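Side-chain contacts in bacteriocin (PDB 4FZL), which is syringacin M, a colicin M-like antibacterial protein that degrades the peptidoglycan precursor lipid II and probably acts as a calcium-bound phosphatase: residues A[151-156]-A[160-165]; A[98-103]-A[195-200]; A[123-128]-A[170-175]; A[203-206]-A[212-215]. All coordinates share one frame; numbering follows the deposited sequence.

Contact 1 (A[151-156]-A[160-165]); sequences AYDVGK and ASWLTL. With CA (calcium ion), chain C; EDO (1,2-ethanediol), chain K.
Asp-153 and Trp-162 meet where the sheet strand 142-153 runs out into an Asx turn and the short helix 159-165, which ends at the calcium site, folds back beside it. OD1 of Asp-153 accepts from N of Gly-155 at 2.9 Å, a bent bond (132°) on the anti side of the carboxylate. The same OD1 of Asp-153 lies 3.3 Å from CD1 of Trp-162, with no hydrogen bond to the indole. Carboxylate and indole planes are only 23° apart, and Trp-162, with CG anti to the backbone N (chi1 -179°), lays its pyrrole part past the turn. CB of Trp-162 rests 3.6 Å from N of Gly-155. Val-154 uses both branches. CG1 of Val-154 touches CB of Ser-161 at 3.6 Å and is equally near N of Trp-162, while CG2 of Val-154 leans on CB of Leu-165 at 4.3 Å. The hydroxyl of Ser-161 is held by the carbonyl of Val-119. A 1,2-ethanediol, probably from the crystallisation liquor, lies over one face of Tyr-152, offset toward the rim, and accepts from N of Asp-153. Helix 159-165 ends at a metal ligand: O of Leu-165 binds the calcium ion at 2.2 Å.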
loop_
_atom_site.group_PDB
_atom_site.type_symbol
_atom_site.label_atom_id
_atom_site.label_comp_id
_atom_site.label_asym_id
_atom_site.label_seq_id
_atom_site.Cartn_x
_atom_site.Cartn_y
_atom_site.Cartn_z
ATOM N N ALA A 151 11.405 1.742 14.427
ATOM C CA ALA A 151 10.515 2.510 13.579
ATOM C C ALA A 151 11.171 2.759 12.270
ATOM O O ALA A 151 12.393 2.971 12.204
ATOM C CB ALA A 151 10.137 3.846 14.241
ATOM N N TYR A 152 10.359 2.813 11.224
ATOM C CA TYR A 152 10.880 3.033 9.902
ATOM C C TYR A 152 9.920 3.874 9.082
ATOM O O TYR A 152 8.775 3.546 8.942
ATOM C CB TYR A 152 11.093 1.702 9.191
ATOM C CG TYR A 152 11.993 1.750 7.969
ATOM C CD1 TYR A 152 13.387 1.852 8.098
ATOM C CD2 TYR A 152 11.457 1.700 6.697
ATOM C CE1 TYR A 152 14.195 1.884 6.978
ATOM C CE2 TYR A 152 12.260 1.716 5.584
ATOM C CZ TYR A 152 13.629 1.836 5.747
ATOM O OH TYR A 152 14.461 1.842 4.676
ATOM N N ASP A 153 10.467 4.928 8.481
ATOM C CA ASP A 153 9.707 5.813 7.601
ATOM C C ASP A 153 9.809 5.201 6.210
ATOM O O ASP A 153 10.848 5.255 5.501
ATOM C CB ASP A 153 10.286 7.213 7.669
ATOM C CG ASP A 153 9.523 8.228 6.828
ATOM O OD1 ASP A 153 8.895 7.851 5.818
ATOM O OD2 ASP A 153 9.533 9.403 7.228
ATOM N N VAL A 154 8.699 4.638 5.774
ATOM C CA VAL A 154 8.658 3.909 4.575
ATOM C C VAL A 154 9.007 4.802 3.359
ATOM O O VAL A 154 9.440 4.358 2.309
ATOM C CB VAL A 154 7.223 3.319 4.478
ATOM C CG1 VAL A 154 7.042 2.765 3.180
ATOM C CG2 VAL A 154 7.019 2.308 5.570
ATOM N N GLY A 155 8.790 6.109 3.564
ATOM C CA GLY A 155 9.179 7.066 2.586
ATOM C C GLY A 155 10.649 7.123 2.302
ATOM O O GLY A 155 10.999 7.612 1.249
ATOM N N LYS A 156 11.500 6.666 3.248
ATOM C CA LYS A 156 12.971 6.448 2.982
ATOM C C LYS A 156 13.134 5.662 1.702
ATOM O O LYS A 156 14.112 5.853 0.948
ATOM C CB LYS A 156 13.650 5.692 4.146
ATOM C CG LYS A 156 15.144 5.353 3.991
ATOM C CD LYS A 156 16.035 6.500 4.379
ATOM C CE LYS A 156 17.498 6.103 4.525
ATOM N NZ LYS A 156 18.344 7.323 4.717
ATOM N N ALA A 160 5.473 6.277 -2.371
ATOM C CA ALA A 160 4.139 5.625 -2.476
ATOM C C ALA A 160 3.566 4.817 -1.362
ATOM O O ALA A 160 2.490 5.129 -0.919
ATOM C CB ALA A 160 4.030 4.850 -3.742
ATOM N N SER A 161 4.277 3.749 -0.946
ATOM C CA SER A 161 3.912 2.903 0.203
ATOM C C SER A 161 3.704 3.768 1.456
ATOM O O SER A 161 2.929 3.449 2.384
ATOM C CB SER A 161 4.952 1.794 0.467
ATOM O OG SER A 161 4.845 0.866 -0.644
ATOM N N TRP A 162 4.515 4.813 1.529
ATOM C CA TRP A 162 4.353 5.764 2.603
ATOM C C TRP A 162 2.940 6.344 2.650
ATOM O O TRP A 162 2.434 6.642 3.716
ATOM C CB TRP A 162 5.417 6.868 2.509
ATOM C CG TRP A 162 5.318 7.874 3.598
ATOM C CD1 TRP A 162 5.772 7.785 4.907
ATOM C CD2 TRP A 162 4.680 9.180 3.477
ATOM N NE1 TRP A 162 5.404 8.940 5.623
ATOM C CE2 TRP A 162 4.765 9.819 4.792
ATOM C CE3 TRP A 162 4.046 9.849 2.435
ATOM C CZ2 TRP A 162 4.212 11.076 5.035
ATOM C CZ3 TRP A 162 3.529 11.112 2.682
ATOM C CH2 TRP A 162 3.620 11.720 3.945
ATOM N N LEU A 163 2.339 6.610 1.525
ATOM C CA LEU A 163 0.993 7.176 1.503
ATOM C C LEU A 163 0.013 6.276 2.201
ATOM O O LEU A 163 -0.949 6.746 2.848
ATOM C CB LEU A 163 0.549 7.395 0.062
ATOM C CG LEU A 163 1.191 8.537 -0.701
ATOM C CD1 LEU A 163 0.894 8.595 -2.189
ATOM C CD2 LEU A 163 0.969 9.884 0.023
ATOM N N THR A 164 0.278 4.971 2.135
ATOM C CA THR A 164 -0.602 3.977 2.717
ATOM C C THR A 164 -0.226 3.689 4.183
ATOM O O THR A 164 -1.116 3.589 5.029
ATOM C CB THR A 164 -0.495 2.667 1.915
ATOM O OG1 THR A 164 -0.914 2.913 0.547
ATOM C CG2 THR A 164 -1.294 1.581 2.583
ATOM N N LEU A 165 1.070 3.559 4.470
ATOM C CA LEU A 165 1.586 3.076 5.777
ATOM C C LEU A 165 2.154 4.144 6.726
ATOM O O LEU A 165 2.218 3.955 7.945
ATOM C CB LEU A 165 2.733 2.097 5.509
ATOM C CG LEU A 165 2.276 0.787 4.823
ATOM C CD1 LEU A 165 3.494 -0.071 4.505
ATOM C CD2 LEU A 165 1.221 0.038 5.666
HETATM CA CA CA C . 1.724 3.640 10.094
HETATM C C1 EDO K . 15.265 5.193 8.134
HETATM O O1 EDO K . 15.629 4.921 9.488
HETATM C C2 EDO K . 13.733 5.355 8.069
HETATM O O2 EDO K . 13.140 5.794 9.241
HETATM O O HOH W 1 2.136 6.080 10.286
HETATM O O HOH W 2 0.016 4.371 9.321
#

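Contact 2 (A[98-103]-A[195-200]); sequences FHALAH and DVYDAN. With CA (calcium ion), chain C.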
loop_
_atom_site.group_PDB
_atom_site.type_symbol
_atom_site.label_atom_id
_atom_site.label_comp_id
_atom_site.label_asym_id
_atom_site.label_seq_id
_atom_site.Cartn_x
_atom_site.Cartn_y
_atom_site.Cartn_z
ATOM N N PHE A 98 -4.824 4.071 -3.545
ATOM C CA PHE A 98 -6.252 4.171 -3.842
ATOM C C PHE A 98 -7.014 2.969 -3.330
ATOM O O PHE A 98 -8.182 3.039 -2.930
ATOM C CB PHE A 98 -6.491 4.330 -5.329
ATOM C CG PHE A 98 -6.005 5.648 -5.861
ATOM C CD1 PHE A 98 -6.753 6.793 -5.728
ATOM C CD2 PHE A 98 -4.762 5.734 -6.470
ATOM C CE1 PHE A 98 -6.271 8.024 -6.249
ATOM C CE2 PHE A 98 -4.275 6.952 -6.973
ATOM C CZ PHE A 98 -5.031 8.104 -6.826
ATOM N N HIS A 99 -6.378 1.814 -3.413
ATOM C CA HIS A 99 -6.997 0.587 -2.889
ATOM C C HIS A 99 -7.190 0.725 -1.373
ATOM O O HIS A 99 -8.253 0.403 -0.857
ATOM C CB HIS A 99 -6.083 -0.652 -3.297
ATOM C CG HIS A 99 -6.679 -1.979 -2.978
ATOM N ND1 HIS A 99 -6.103 -3.133 -3.378
ATOM C CD2 HIS A 99 -7.882 -2.329 -2.398
ATOM C CE1 HIS A 99 -6.856 -4.183 -3.033
ATOM N NE2 HIS A 99 -7.961 -3.713 -2.449
ATOM N N ALA A 100 -6.182 1.212 -0.668
ATOM C CA ALA A 100 -6.280 1.437 0.769
ATOM C C ALA A 100 -7.359 2.482 1.055
ATOM O O ALA A 100 -8.076 2.401 2.112
ATOM C CB ALA A 100 -4.926 1.804 1.360
ATOM N N LEU A 101 -7.398 3.528 0.230
ATOM C CA LEU A 101 -8.416 4.576 0.423
ATOM C C LEU A 101 -9.864 3.979 0.282
ATOM O O LEU A 101 -10.781 4.163 1.098
ATOM C CB LEU A 101 -8.228 5.722 -0.593
ATOM C CG LEU A 101 -9.294 6.816 -0.617
ATOM C CD1 LEU A 101 -9.077 7.583 0.668
ATOM C CD2 LEU A 101 -8.967 7.680 -1.827
ATOM N N ALA A 102 -10.025 3.265 -0.829
ATOM C CA ALA A 102 -11.268 2.514 -1.096
ATOM C C ALA A 102 -11.660 1.608 0.107
ATOM O O ALA A 102 -12.830 1.563 0.486
ATOM C CB ALA A 102 -11.170 1.691 -2.402
ATOM N N HIS A 103 -10.681 0.925 0.694
ATOM C CA HIS A 103 -10.943 -0.030 1.700
ATOM C C HIS A 103 -11.490 0.691 2.934
ATOM O O HIS A 103 -12.313 0.162 3.644
ATOM C CB HIS A 103 -9.685 -0.821 2.056
ATOM C CG HIS A 103 -9.986 -2.042 2.836
ATOM N ND1 HIS A 103 -10.428 -3.186 2.244
ATOM C CD2 HIS A 103 -9.944 -2.290 4.221
ATOM C CE1 HIS A 103 -10.667 -4.078 3.212
ATOM N NE2 HIS A 103 -10.321 -3.534 4.404
ATOM N N ASP A 195 -0.038 -2.558 10.966
ATOM C CA ASP A 195 -0.135 -1.074 10.951
ATOM C C ASP A 195 -1.608 -0.663 10.924
ATOM O O ASP A 195 -2.396 -1.185 10.140
ATOM C CB ASP A 195 0.610 -0.543 9.778
ATOM C CG ASP A 195 1.005 0.952 9.922
ATOM O OD1 ASP A 195 1.817 1.363 10.814
ATOM O OD2 ASP A 195 0.575 1.727 9.042
ATOM N N VAL A 196 -1.973 0.283 11.779
ATOM C CA VAL A 196 -3.339 0.765 11.785
ATOM C C VAL A 196 -3.500 1.835 10.709
ATOM O O VAL A 196 -2.726 2.838 10.691
ATOM C CB VAL A 196 -3.721 1.291 13.101
ATOM C CG1 VAL A 196 -5.088 2.034 13.078
ATOM C CG2 VAL A 196 -3.683 0.090 14.052
ATOM N N TYR A 197 -4.492 1.626 9.824
ATOM C CA TYR A 197 -4.846 2.605 8.827
ATOM C C TYR A 197 -5.986 3.488 9.376
ATOM O O TYR A 197 -7.093 3.024 9.542
ATOM C CB TYR A 197 -5.302 1.914 7.541
ATOM C CG TYR A 197 -5.560 2.844 6.408
ATOM C CD1 TYR A 197 -4.527 3.208 5.564
ATOM C CD2 TYR A 197 -6.782 3.388 6.192
ATOM C CE1 TYR A 197 -4.709 3.947 4.399
ATOM C CE2 TYR A 197 -7.006 4.230 5.150
ATOM C CZ TYR A 197 -5.990 4.494 4.221
ATOM O OH TYR A 197 -6.244 5.338 3.216
ATOM N N ASP A 198 -5.669 4.725 9.699
ATOM C CA ASP A 198 -6.689 5.713 10.091
ATOM C C ASP A 198 -7.358 6.282 8.857
ATOM O O ASP A 198 -6.704 6.960 8.039
ATOM C CB ASP A 198 -6.041 6.835 10.903
ATOM C CG ASP A 198 -7.067 7.838 11.481
ATOM O OD1 ASP A 198 -6.631 8.594 12.358
ATOM O OD2 ASP A 198 -8.258 7.889 11.043
ATOM N N ALA A 199 -8.618 5.884 8.647
ATOM C CA ALA A 199 -9.369 6.163 7.416
ATOM C C ALA A 199 -10.108 7.515 7.456
ATOM O O ALA A 199 -10.790 7.926 6.521
ATOM C CB ALA A 199 -10.337 5.037 7.105
ATOM N N ASN A 200 -9.868 8.300 8.494
ATOM C CA ASN A 200 -10.424 9.671 8.515
ATOM C C ASN A 200 -9.743 10.443 7.402
ATOM O O ASN A 200 -8.516 10.506 7.374
ATOM C CB ASN A 200 -10.214 10.313 9.893
ATOM C CG ASN A 200 -10.873 11.693 10.010
ATOM O OD1 ASN A 200 -10.979 12.444 9.056
ATOM N ND2 ASN A 200 -11.310 12.020 11.200
HETATM CA CA CA C . 1.724 3.640 10.094
HETATM O O HOH W 2 0.016 4.371 9.321
HETATM O O HOH W 1 2.136 6.080 10.286
#
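Tyr-197 overlaps Ala-100 and the backbone of Leu-101 obliquely with its phenol ring, joining the end of a sheet strand to helix 96-106 in the colicin M-like fold. The contact is buried and small, and this one ring carries nearly all of it. CE1 of Tyr-197 packs on CB of Ala-100 at 3.7 Å, while CZ of Tyr-197 lies 3.6 Å from O of Ala-100, so methyl and carbonyl meet different parts of the ring. The hydroxyl end reaches on to the next residue, where OH of Tyr-197 is 3.6 Å from CA of Leu-101. No hydrogen bond crosses between the segments: O of Ala-100 accepts instead from the hydroxyl of Tyr-224, whose ring also meets that of Tyr-197 with planes about 20° apart. A trans chi1 (-174°) swings the ring off the strand toward the helix. The CB of Leu-101 points away from the strand, so mainly its backbone meets the phenol. Beyond the ring the chain leaves the sheet through an Asx turn, in which OD2 of Asp-198 accepts from N of Asn-200 at 3.0 Å, on the anti side and 32° out of the carboxylate plane. Two residues before Tyr-197, the strand supplies a calcium ligand. The carboxylate of Asp-195 grips the ion with both oxygens, sharing it with the carbonyls of Leu-165 and Asn-167; OD1 of Asp-195 stands 2.4 Å from the calcium ion and OD2 2.5 Å.

Contact 3 (A[123-128]-A[170-175]); sequences VDIRGI and LRLVGT. With EDO (1,2-ethanediol), chain F; EDO (1,2-ethanediol), chain E.
Leu-170 opens the line of contact, its CD1 methyl meeting CG2 of Val-123 at 3.8 Å as the two side chains slide past each other in opposite directions. Here a loop with a 3-10 turn at 125-126 covers one face of the mixed sheet, over its antiparallel strand 167-178. Chi1 of -62° keeps CG of Leu-170 beside its backbone N, and the trans chi2 then sends one methyl outward to the valine.

Arg-171, next along, belongs to the other face of the strand. Its chain is extended from CG to NE, and the protein's hold on it is the salt bridge from NE to Asp-147. Two 1,2-ethanediols, probably from the crystallisation liquor, take up the remaining nitrogens: NH1 donates to O1 of one, and NH2 of Arg-171 donates almost straight (175°) to O2 of the other at 3.0 Å.

Leu-172 brings the strand back to the loop. With CG anti to the backbone N (chi1 -175°) it reaches toward Ile-125, and the two side chains meet tip to tip. The leucine offers both methyls: CD2 of Leu-172 is 4.0 Å from CD1 of Ile-125 and also borders its CG1. Val-131 of helix 129-135 and Val-234 of strand 232-238 touch both residues of this pair, making it part of a shared apolar core between loop, helix and sheet. Val-173 follows, its CG1 over one guanidinium face of Arg-171, offset toward the rim. Within the Ile-125/Leu-172 pair the closest atoms are CD1 of Ile-125 and CD1 of Leu-172, 3.7 Å apart.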
loop_
_atom_site.group_PDB
_atom_site.type_symbol
_atom_site.label_atom_id
_atom_site.label_comp_id
_atom_site.label_asym_id
_atom_site.label_seq_id
_atom_site.Cartn_x
_atom_site.Cartn_y
_atom_site.Cartn_z
ATOM N N VAL A 123 16.042 -1.714 3.286
ATOM C CA VAL A 123 16.496 -1.236 4.572
ATOM C C VAL A 123 18.040 -1.325 4.644
ATOM O O VAL A 123 18.596 -2.359 4.451
ATOM C CB VAL A 123 15.863 -2.020 5.719
ATOM C CG1 VAL A 123 16.339 -1.573 7.129
ATOM C CG2 VAL A 123 14.320 -1.929 5.630
ATOM N N ASP A 124 18.678 -0.203 4.964
ATOM C CA ASP A 124 20.117 -0.133 5.139
ATOM C C ASP A 124 20.346 -0.119 6.653
ATOM O O ASP A 124 20.288 0.927 7.281
ATOM C CB ASP A 124 20.642 1.153 4.474
ATOM C CG ASP A 124 22.128 1.409 4.747
ATOM O OD1 ASP A 124 22.595 2.576 4.535
ATOM O OD2 ASP A 124 22.841 0.443 5.130
ATOM N N ILE A 125 20.516 -1.289 7.273
ATOM C CA ILE A 125 20.639 -1.360 8.726
ATOM C C ILE A 125 21.810 -0.550 9.288
ATOM O O ILE A 125 21.731 -0.038 10.389
ATOM C CB ILE A 125 20.791 -2.817 9.191
ATOM C CG1 ILE A 125 19.475 -3.576 8.931
ATOM C CG2 ILE A 125 21.224 -2.857 10.649
ATOM C CD1 ILE A 125 19.661 -5.006 8.421
ATOM N N ARG A 126 22.905 -0.454 8.528
ATOM C CA ARG A 126 24.077 0.251 8.972
ATOM C C ARG A 126 23.717 1.714 9.143
ATOM O O ARG A 126 24.308 2.389 9.992
ATOM C CB ARG A 126 25.230 0.119 7.971
ATOM C CG ARG A 126 25.760 -1.296 7.683
ATOM C CD ARG A 126 26.983 -1.288 6.762
ATOM N NE ARG A 126 28.062 -0.473 7.346
ATOM C CZ ARG A 126 28.723 -0.764 8.475
ATOM N NH1 ARG A 126 28.469 -1.875 9.175
ATOM N NH2 ARG A 126 29.665 0.064 8.906
ATOM N N GLY A 127 22.655 2.169 8.461
ATOM C CA GLY A 127 22.146 3.538 8.627
ATOM C C GLY A 127 21.171 3.767 9.772
ATOM O O GLY A 127 20.613 4.832 9.864
ATOM N N ILE A 128 21.012 2.776 10.676
ATOM C CA ILE A 128 20.014 2.818 11.786
ATOM C C ILE A 128 20.720 2.695 13.156
ATOM O O ILE A 128 20.981 1.585 13.637
ATOM C CB ILE A 128 18.911 1.704 11.636
ATOM C CG1 ILE A 128 18.174 1.929 10.312
ATOM C CG2 ILE A 128 17.931 1.707 12.818
ATOM C CD1 ILE A 128 17.081 0.944 10.035
ATOM N N LEU A 170 9.475 -2.258 12.188
ATOM C CA LEU A 170 10.145 -3.429 11.670
ATOM C C LEU A 170 10.831 -4.203 12.768
ATOM O O LEU A 170 11.140 -3.664 13.872
ATOM C CB LEU A 170 11.169 -3.046 10.617
ATOM C CG LEU A 170 10.579 -2.358 9.382
ATOM C CD1 LEU A 170 11.660 -1.987 8.356
ATOM C CD2 LEU A 170 9.577 -3.259 8.695
ATOM N N ARG A 171 10.998 -5.500 12.495
ATOM C CA ARG A 171 11.749 -6.379 13.365
ATOM C C ARG A 171 12.923 -6.986 12.629
ATOM O O ARG A 171 12.748 -7.476 11.529
ATOM C CB ARG A 171 10.856 -7.519 13.852
ATOM C CG ARG A 171 11.526 -8.582 14.696
ATOM C CD ARG A 171 10.484 -9.585 15.075
ATOM N NE ARG A 171 11.016 -10.669 15.863
ATOM C CZ ARG A 171 10.383 -11.828 16.035
ATOM N NH1 ARG A 171 9.275 -12.096 15.334
ATOM N NH2 ARG A 171 10.936 -12.778 16.795
ATOM N N LEU A 172 14.122 -6.914 13.207
ATOM C CA LEU A 172 15.325 -7.521 12.668
ATOM C C LEU A 172 15.669 -8.672 13.578
ATOM O O LEU A 172 15.934 -8.464 14.786
ATOM C CB LEU A 172 16.491 -6.516 12.628
ATOM C CG LEU A 172 17.779 -7.018 11.963
ATOM C CD1 LEU A 172 17.664 -7.387 10.469
ATOM C CD2 LEU A 172 18.883 -5.958 12.224
ATOM N N VAL A 173 15.700 -9.886 13.020
ATOM C CA VAL A 173 15.871 -11.064 13.846
ATOM C C VAL A 173 16.836 -12.021 13.119
ATOM O O VAL A 173 16.688 -12.305 11.908
ATOM C CB VAL A 173 14.499 -11.742 14.177
ATOM C CG1 VAL A 173 13.652 -11.980 12.923
ATOM C CG2 VAL A 173 14.737 -13.042 14.907
ATOM N N GLY A 174 17.838 -12.477 13.857
ATOM C CA GLY A 174 18.812 -13.395 13.338
ATOM C C GLY A 174 19.973 -13.579 14.267
ATOM O O GLY A 174 19.870 -13.433 15.492
ATOM N N THR A 175 21.095 -13.971 13.663
ATOM C CA THR A 175 22.297 -14.299 14.410
ATOM C C THR A 175 23.466 -13.467 13.879
ATOM O O THR A 175 23.545 -13.103 12.659
ATOM C CB THR A 175 22.574 -15.841 14.356
ATOM O OG1 THR A 175 22.783 -16.259 13.015
ATOM C CG2 THR A 175 21.396 -16.683 14.974
HETATM C C1 EDO F . 7.489 -14.869 16.081
HETATM O O1 EDO F . 6.156 -15.491 16.306
HETATM C C2 EDO F . 8.260 -15.106 17.354
HETATM O O2 EDO F . 9.650 -15.450 17.298
HETATM C C1 EDO E . 7.027 -9.186 13.380
HETATM O O1 EDO E . 7.419 -10.547 13.623
HETATM C C2 EDO E . 5.642 -8.929 13.829
HETATM O O2 EDO E . 4.692 -9.719 13.139
#

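Contact 4 (A[203-206]-A[212-215]); sequences NHRG and LTSL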
loop_
_atom_site.group_PDB
_atom_site.type_symbol
_atom_site.label_atom_id
_atom_site.label_comp_id
_atom_site.label_asym_id
_atom_site.label_seq_id
_atom_site.Cartn_x
_atom_site.Cartn_y
_atom_site.Cartn_z
ATOM N N ASN A 203 -6.742 12.684 7.762
ATOM C CA ASN A 203 -5.413 12.078 7.845
ATOM C C ASN A 203 -4.714 11.914 6.523
ATOM O O ASN A 203 -3.560 11.518 6.503
ATOM C CB ASN A 203 -5.469 10.729 8.533
ATOM C CG ASN A 203 -5.602 10.873 10.009
ATOM O OD1 ASN A 203 -6.674 10.645 10.559
ATOM N ND2 ASN A 203 -4.529 11.324 10.663
ATOM N N HIS A 204 -5.425 12.208 5.428
ATOM C CA HIS A 204 -4.988 11.981 4.058
ATOM C C HIS A 204 -4.957 13.291 3.265
ATOM O O HIS A 204 -4.773 13.325 2.057
ATOM C CB HIS A 204 -5.922 10.947 3.470
ATOM C CG HIS A 204 -5.770 9.599 4.127
ATOM N ND1 HIS A 204 -6.818 8.848 4.517
ATOM C CD2 HIS A 204 -4.619 8.910 4.521
ATOM C CE1 HIS A 204 -6.355 7.722 5.103
ATOM N NE2 HIS A 204 -5.011 7.765 5.101
ATOM N N ARG A 205 -5.112 14.406 3.972
ATOM C CA ARG A 205 -5.269 15.712 3.304
ATOM C C ARG A 205 -4.110 16.107 2.450
ATOM O O ARG A 205 -4.295 16.734 1.387
ATOM C CB ARG A 205 -5.464 16.785 4.376
ATOM C CG ARG A 205 -5.286 18.238 3.986
ATOM C CD ARG A 205 -6.303 18.634 2.941
ATOM N NE ARG A 205 -6.141 20.022 2.581
ATOM C CZ ARG A 205 -5.205 20.473 1.771
ATOM N NH1 ARG A 205 -4.376 19.619 1.177
ATOM N NH2 ARG A 205 -5.112 21.797 1.582
ATOM N N GLY A 206 -2.891 15.833 2.917
ATOM C CA GLY A 206 -1.802 16.241 2.051
ATOM C C GLY A 206 -1.802 15.630 0.678
ATOM O O GLY A 206 -1.447 16.280 -0.310
ATOM N N LEU A 212 -10.854 17.270 -2.563
ATOM C CA LEU A 212 -11.210 15.883 -2.362
ATOM C C LEU A 212 -11.367 15.561 -0.887
ATOM O O LEU A 212 -12.302 14.842 -0.499
ATOM C CB LEU A 212 -10.244 14.989 -3.153
ATOM C CG LEU A 212 -10.478 13.476 -3.123
ATOM C CD1 LEU A 212 -11.897 13.081 -3.600
ATOM C CD2 LEU A 212 -9.316 12.837 -3.935
ATOM N N THR A 213 -10.488 16.121 -0.063
ATOM C CA THR A 213 -10.608 15.863 1.396
ATOM C C THR A 213 -11.965 16.390 1.865
ATOM O O THR A 213 -12.707 15.707 2.609
ATOM C CB THR A 213 -9.476 16.503 2.180
ATOM O OG1 THR A 213 -8.227 16.038 1.640
ATOM C CG2 THR A 213 -9.668 16.307 3.737
ATOM N N SER A 214 -12.337 17.560 1.379
ATOM C CA SER A 214 -13.625 18.119 1.746
ATOM C C SER A 214 -14.826 17.187 1.355
ATOM O O SER A 214 -15.776 16.958 2.107
ATOM C CB SER A 214 -13.813 19.516 1.131
ATOM O OG SER A 214 -15.112 20.004 1.430
ATOM N N LEU A 215 -14.754 16.695 0.140
ATOM C CA LEU A 215 -15.812 15.821 -0.426
ATOM C C LEU A 215 -15.909 14.501 0.357
ATOM O O LEU A 215 -16.966 13.967 0.626
ATOM C CB LEU A 215 -15.515 15.525 -1.900
ATOM C CG LEU A 215 -15.758 16.683 -2.893
ATOM C CD1 LEU A 215 -15.238 16.313 -4.261
ATOM C CD2 LEU A 215 -17.284 17.087 -2.843
#
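Thr-213 presses its hydroxyl into the first turn of the helix that starts at Arg-205, and this is the tight part of a small contact between two successive short helices. OG1 of Thr-213 lies 3.4 Å from CA of Arg-205 and 3.5 Å from CD of the same arginine, so the oxygen is packed among carbons. Its polar need is met by O of Gly-209, just before helix 210-216, to which it is hydrogen-bonded; chi1 of -55° places OG1 beside the backbone N. The two side chains cross at about a right angle. Arg-205 leaves its backbone with CG anti to N, then bends at chi2 (62°), which carries CD of Arg-205 back over the threonine, 3.9 Å from CB of Thr-213. The loose side begins beyond CD: the guanidinium of Arg-205 makes no contact with 212-215, and the residue as a whole is exposed. His-204, at the N-cap position, is buried and contributes little to Thr-213; in the conformer given, its ring meets that of Tyr-197, at the end of strand 184-197. Leu-212 packs on Phe-26 and Ala-30, joining helix 210-216 to helix 22-33.

Contacts 1 and 2 meet at the calcium ion, each providing part of its shell: O of Leu-165 and OD2 of Asp-195 are 3.0 Å apart, and two of the ion's bound waters are shared by the two contacts. Their centres lie 14 Å apart, and CG2 of Thr-164 touches CB of Ala-100 at 3.8 Å, tying helix 159-165 to helix 96-106. Contact 4 adjoins contact 2, with centres 12 Å apart, and the side chain of its His-204 is about 9 Å from the calcium ion. Contact 3 extends the other way along the sheet, reaching contact 1 where CD1 of Leu-170 packs on CG of Tyr-152 at 3.8 Å; centres of contacts 3 and 4 are 34 Å apart.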